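Local structure of ribonucleoside-diphosphate reductase subunit beta (6ZJK) at residues I76-D81 / L148-N153; S213-L218 / T225-I230. The protein probably supplies, as the diiron small (R2) subunit of a ribonucleotide reductase, the oxidising equivalent with which its partner subunit makes deoxyribonucleotides. All coordinates share one frame; numbering follows the deposited sequence.

Interaction 1: I76-D81 / L148-N153; sequences ISLNED and LDTVTN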
loop_
_atom_site.group_PDB
_atom_site.type_symbol
_atom_site.label_atom_id
_atom_site.label_comp_id
_atom_site.label_asym_id
_atom_site.label_seq_id
_atom_site.Cartn_x
_atom_site.Cartn_y
_atom_site.Cartn_z
ATOM N N ILE A 76 20.449 -4.346 7.081
ATOM C CA ILE A 76 21.438 -3.464 7.625
ATOM C C ILE A 76 21.848 -3.997 8.979
ATOM O O ILE A 76 21.071 -4.069 9.844
ATOM C CB ILE A 76 20.872 -2.064 7.751
ATOM C CG1 ILE A 76 20.630 -1.476 6.386
ATOM C CG2 ILE A 76 21.820 -1.194 8.509
ATOM C CD1 ILE A 76 19.482 -0.533 6.371
ATOM N N SER A 77 23.094 -4.326 9.144
ATOM C CA SER A 77 23.498 -4.936 10.405
ATOM C C SER A 77 23.644 -3.903 11.519
ATOM O O SER A 77 24.246 -2.843 11.331
ATOM C CB SER A 77 24.826 -5.660 10.234
ATOM O OG SER A 77 25.468 -5.757 11.484
ATOM N N LEU A 78 23.186 -4.319 12.702
ATOM C CA LEU A 78 23.176 -3.521 13.925
ATOM C C LEU A 78 24.248 -3.981 14.910
ATOM O O LEU A 78 24.189 -3.629 16.092
ATOM C CB LEU A 78 21.797 -3.562 14.594
ATOM C CG LEU A 78 20.675 -2.846 13.832
ATOM C CD1 LEU A 78 19.349 -2.868 14.601
ATOM C CD2 LEU A 78 21.075 -1.401 13.486
ATOM N N ASN A 79 25.201 -4.805 14.460
ATOM C CA ASN A 79 26.131 -5.454 15.374
ATOM C C ASN A 79 26.878 -4.439 16.228
ATOM O O ASN A 79 27.117 -4.689 17.412
ATOM C CB ASN A 79 27.112 -6.324 14.592
ATOM C CG ASN A 79 26.529 -7.675 14.214
ATOM O OD1 ASN A 79 25.337 -7.942 14.411
ATOM N ND2 ASN A 79 27.369 -8.536 13.652
ATOM N N GLU A 80 27.234 -3.281 15.658
ATOM C CA GLU A 80 27.954 -2.275 16.438
ATOM C C GLU A 80 27.037 -1.584 17.440
ATOM O O GLU A 80 27.460 -1.270 18.559
ATOM C CB GLU A 80 28.603 -1.235 15.515
ATOM C CG GLU A 80 29.836 -1.731 14.770
ATOM C CD GLU A 80 30.877 -2.323 15.709
ATOM O OE1 GLU A 80 31.328 -1.602 16.631
ATOM O OE2 GLU A 80 31.237 -3.509 15.537
ATOM N N ASP A 81 25.769 -1.379 17.075
ATOM C CA ASP A 81 24.828 -0.745 17.992
ATOM C C ASP A 81 24.470 -1.651 19.172
ATOM O O ASP A 81 24.176 -1.148 20.266
ATOM C CB ASP A 81 23.550 -0.347 17.251
ATOM C CG ASP A 81 23.795 0.733 16.176
ATOM O OD1 ASP A 81 24.942 0.854 15.676
ATOM O OD2 ASP A 81 22.849 1.506 15.883
ATOM N N LEU A 148 14.600 -2.187 17.956
ATOM C CA LEU A 148 14.382 -2.407 19.379
ATOM C C LEU A 148 14.566 -3.865 19.766
ATOM O O LEU A 148 15.043 -4.159 20.875
ATOM C CB LEU A 148 13.000 -1.895 19.787
ATOM C CG LEU A 148 12.766 -0.388 19.670
ATOM C CD1 LEU A 148 11.360 -0.124 20.160
ATOM C CD2 LEU A 148 13.828 0.464 20.486
ATOM N N ASP A 149 14.148 -4.793 18.887
ATOM C CA ASP A 149 14.293 -6.210 19.176
ATOM C C ASP A 149 15.745 -6.646 19.082
ATOM O O ASP A 149 16.124 -7.649 19.698
ATOM C CB ASP A 149 13.427 -7.042 18.215
ATOM C CG ASP A 149 13.273 -8.488 18.670
ATOM O OD1 ASP A 149 12.808 -8.721 19.817
ATOM O OD2 ASP A 149 13.609 -9.396 17.884
ATOM N N THR A 150 16.574 -5.905 18.342
ATOM C CA THR A 150 17.954 -6.338 18.173
ATOM C C THR A 150 18.903 -5.737 19.203
ATOM O O THR A 150 19.748 -6.464 19.741
ATOM C CB THR A 150 18.436 -6.020 16.759
ATOM O OG1 THR A 150 17.597 -6.707 15.838
ATOM C CG2 THR A 150 19.856 -6.515 16.575
ATOM N N VAL A 151 18.746 -4.451 19.559
ATOM C CA VAL A 151 19.732 -3.833 20.443
ATOM C C VAL A 151 19.412 -3.994 21.923
ATOM O O VAL A 151 20.278 -3.713 22.757
ATOM C CB VAL A 151 19.918 -2.323 20.161
ATOM C CG1 VAL A 151 20.150 -2.069 18.668
ATOM C CG2 VAL A 151 18.721 -1.519 20.656
ATOM N N THR A 152 18.227 -4.479 22.287
ATOM C CA THR A 152 17.904 -4.646 23.703
ATOM C C THR A 152 16.990 -5.858 23.879
ATOM O O THR A 152 16.611 -6.526 22.914
ATOM C CB THR A 152 17.317 -3.340 24.279
ATOM O OG1 THR A 152 17.298 -3.402 25.719
ATOM C CG2 THR A 152 15.916 -3.071 23.729
ATOM N N ASN A 153 16.673 -6.179 25.130
ATOM C CA ASN A 153 15.947 -7.404 25.452
ATOM C C ASN A 153 14.442 -7.161 25.430
ATOM O O ASN A 153 13.988 -6.011 25.354
ATOM C CB ASN A 153 16.424 -7.924 26.809
ATOM C CG ASN A 153 16.153 -6.958 27.915
ATOM O OD1 ASN A 153 14.996 -6.728 28.275
ATOM N ND2 ASN A 153 17.207 -6.313 28.410
#
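Leu78 holds CG anti to its carbonyl carbon (chi1 -69°) and extends the rest of its chain, which carries CD1 across to Thr150. There Thr150 sets CG2 anti to its backbone N, with OG1 anti to the carbonyl carbon, and Val151 places CG1 anti to its carbonyl carbon (chi1 -50°), pointing CG1 at Leu78 and Asp81. The contact lies toward one end of the ferritin-like helical bundle of the R2 family, where the start of the short helix 79-84 meets the C-terminal end of helix 124-151. No hydrogen bond joins the two segments. The side chains of Leu78 and Thr150 cross obliquely: Leu78 CD1 comes to 3.9 Å from Thr150 CB, while Leu78 CB, nearer the backbone, lies 4.1 Å from Thr150 CG2. The threonine meets Leu78 with its carbons, CB and CG2, while OG1 is hydrogen-bonded to Tyr146 O, one turn back in its own helix. Val151 CG1 is shared by two neighbours, at 4.2 Å from Leu78 CD1 and 4.1 Å from Asp81 CB. Asp81 offers this contact its methylene alone; its carboxylate serves helix 225-255, with OD2 bonded to Thr227 OG1. Leu78 also touches Ala226 of that helix, and Phe85 packs on Val151. The contact is small, 162 Å² counting both sides, but largely buried. Both helices have an end here. Val151 is the last helical residue on its side, and a weak 3.5 Å bond from Thr152 N to Leu148 O closes the end of the helix. On the other side Leu78 takes the N-cap position. An ST turn spans this entry: Ser77 OG accepts a nearly straight bond (169°) from Asn79 N at 3.1 Å.

Interaction 2: S213-L218 / T225-I230; sequences SFFYTL and TATSTI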
loop_
_atom_site.group_PDB
_atom_site.type_symbol
_atom_site.label_atom_id
_atom_site.label_comp_id
_atom_site.label_asym_id
_atom_site.label_seq_id
_atom_site.Cartn_x
_atom_site.Cartn_y
_atom_site.Cartn_z
ATOM N N SER A 213 17.297 14.659 13.310
ATOM C CA SER A 213 18.470 15.368 13.814
ATOM C C SER A 213 18.981 14.778 15.124
ATOM O O SER A 213 20.172 14.929 15.430
ATOM C CB SER A 213 18.177 16.870 13.969
ATOM O OG SER A 213 17.249 17.136 15.006
ATOM N N PHE A 214 18.126 14.093 15.900
ATOM C CA PHE A 214 18.610 13.440 17.116
ATOM C C PHE A 214 19.533 12.271 16.786
ATOM O O PHE A 214 20.644 12.170 17.332
ATOM C CB PHE A 214 17.442 12.968 17.991
ATOM C CG PHE A 214 17.880 12.109 19.171
ATOM C CD1 PHE A 214 18.484 12.699 20.274
ATOM C CD2 PHE A 214 17.689 10.732 19.172
ATOM C CE1 PHE A 214 18.909 11.932 21.357
ATOM C CE2 PHE A 214 18.109 9.943 20.251
ATOM C CZ PHE A 214 18.720 10.549 21.340
ATOM N N PHE A 215 19.084 11.371 15.898
ATOM C CA PHE A 215 19.868 10.181 15.585
ATOM C C PHE A 215 21.151 10.542 14.854
ATOM O O PHE A 215 22.205 9.952 15.131
ATOM C CB PHE A 215 19.006 9.187 14.797
ATOM C CG PHE A 215 17.857 8.684 15.601
ATOM C CD1 PHE A 215 18.061 7.732 16.588
ATOM C CD2 PHE A 215 16.595 9.239 15.454
ATOM C CE1 PHE A 215 17.006 7.299 17.383
ATOM C CE2 PHE A 215 15.539 8.819 16.240
ATOM C CZ PHE A 215 15.742 7.847 17.208
ATOM N N TYR A 216 21.106 11.569 13.982
ATOM C CA TYR A 216 22.334 12.043 13.355
ATOM C C TYR A 216 23.276 12.667 14.383
ATOM O O TYR A 216 24.499 12.505 14.285
ATOM C CB TYR A 216 22.024 13.056 12.238
ATOM C CG TYR A 216 21.165 12.499 11.097
ATOM C CD1 TYR A 216 21.054 11.119 10.884
ATOM C CD2 TYR A 216 20.482 13.353 10.226
ATOM C CE1 TYR A 216 20.259 10.598 9.863
ATOM C CE2 TYR A 216 19.681 12.837 9.173
ATOM C CZ TYR A 216 19.580 11.466 8.992
ATOM O OH TYR A 216 18.792 10.950 7.953
ATOM N N THR A 217 22.729 13.383 15.374
ATOM C CA THR A 217 23.581 13.957 16.416
ATOM C C THR A 217 24.260 12.864 17.235
ATOM O O THR A 217 25.427 13.014 17.608
ATOM C CB THR A 217 22.792 14.909 17.323
ATOM O OG1 THR A 217 22.401 16.072 16.574
ATOM C CG2 THR A 217 23.638 15.366 18.504
ATOM N N LEU A 218 23.552 11.756 17.526
ATOM C CA LEU A 218 24.199 10.638 18.218
ATOM C C LEU A 218 25.319 10.051 17.370
ATOM O O LEU A 218 26.464 9.926 17.830
ATOM C CB LEU A 218 23.179 9.547 18.569
ATOM C CG LEU A 218 22.212 9.757 19.738
ATOM C CD1 LEU A 218 21.407 8.486 19.998
ATOM C CD2 LEU A 218 22.989 10.192 20.982
ATOM N N THR A 225 25.565 4.187 15.335
ATOM C CA THR A 225 25.798 4.609 13.954
ATOM C C THR A 225 24.910 3.857 12.965
ATOM O O THR A 225 24.442 4.439 11.985
ATOM C CB THR A 225 27.264 4.403 13.583
ATOM O OG1 THR A 225 27.693 3.156 14.115
ATOM C CG2 THR A 225 28.122 5.489 14.217
ATOM N N ALA A 226 24.665 2.563 13.193
ATOM C CA ALA A 226 23.869 1.822 12.216
ATOM C C ALA A 226 22.386 2.138 12.342
ATOM O O ALA A 226 21.653 2.046 11.353
ATOM C CB ALA A 226 24.100 0.319 12.356
ATOM N N THR A 227 21.929 2.510 13.539
ATOM C CA THR A 227 20.594 3.079 13.673
ATOM C C THR A 227 20.469 4.345 12.819
ATOM O O THR A 227 19.425 4.592 12.201
ATOM C CB THR A 227 20.322 3.330 15.162
ATOM O OG1 THR A 227 20.197 2.058 15.835
ATOM C CG2 THR A 227 19.063 4.130 15.394
ATOM N N SER A 228 21.549 5.114 12.718
ATOM C CA SER A 228 21.502 6.325 11.919
ATOM C C SER A 228 21.405 5.976 10.434
ATOM O O SER A 228 20.636 6.602 9.700
ATOM C CB SER A 228 22.727 7.187 12.236
ATOM O OG SER A 228 23.019 8.112 11.210
ATOM N N THR A 229 22.111 4.928 9.990
ATOM C CA THR A 229 21.982 4.465 8.606
ATOM C C THR A 229 20.536 4.116 8.255
ATOM O O THR A 229 20.032 4.519 7.197
ATOM C CB THR A 229 22.921 3.285 8.351
ATOM O OG1 THR A 229 24.273 3.737 8.532
ATOM C CG2 THR A 229 22.765 2.780 6.935
ATOM N N ILE A 230 19.839 3.390 9.132
ATOM C CA ILE A 230 18.415 3.154 8.898
ATOM C C ILE A 230 17.666 4.482 8.739
ATOM O O ILE A 230 16.840 4.627 7.829
ATOM C CB ILE A 230 17.815 2.291 10.024
ATOM C CG1 ILE A 230 18.338 0.860 9.916
ATOM C CG2 ILE A 230 16.299 2.278 9.963
ATOM C CD1 ILE A 230 17.861 -0.084 11.060
#
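This is a buried helix-helix contact within a helical hairpin, where the C-terminal part of helix 190-220 packs against the first turns of helix 225-255 across a short connection. The segment axes come within 8.6 Å, running roughly antiparallel at 145°. Backbones are closest at Phe215 and Ser228, whose CA atoms are 5.6 Å apart, consistent with the small size of the serine; Ser228 CB lies 4.0 Å from Phe215 O. Ser228 OG, anti to its own backbone N (chi1 159°), meets the Tyr216 ring at its edge and near its plane, 3.6 Å from CD1. Tyr216 OH is bonded farther along by Asn235 ND2. Thr227 brings its methyl to Phe215, CG2 lying 3.9 Å from CD1 in an oblique approach, while its hydroxyl bonds to Asp81. Phe214 CD2 sits over the centre of the Phe215 ring, 3.8 Å above its plane, and the ring also stacks with Phe231. The side chain of Tyr216 is about 12 Å from a bound iron, and the same two helices carry the iron ligands Glu204, Glu238 and His241. Such an antiparallel pair bearing metal carboxylates and a histidine is typical of the ferritin-like diiron fold of R2 proteins.

How the interactions relate
The centres of interactions 1 and 2 are 13 Å apart on the same side of the chain's centre, and they follow in series: 76-81 with 148-153 closes before 213-218 with 225-230 opens. They share no helix, yet they touch through the start of helix 225-255. Asp81 OD1 probably accepts a bond from Ala226 N at 3.0 Å, consistent with a negative group stabilising that helix end, and Ser77 O packs 3.3 Å from Ala226 CB. Segment 76-81 therefore links helix 124-151 with the 190-220/225-255 hairpin. All three of these long helices carry iron ligands deeper in the bundle, among them Glu137, Glu204 and Glu238.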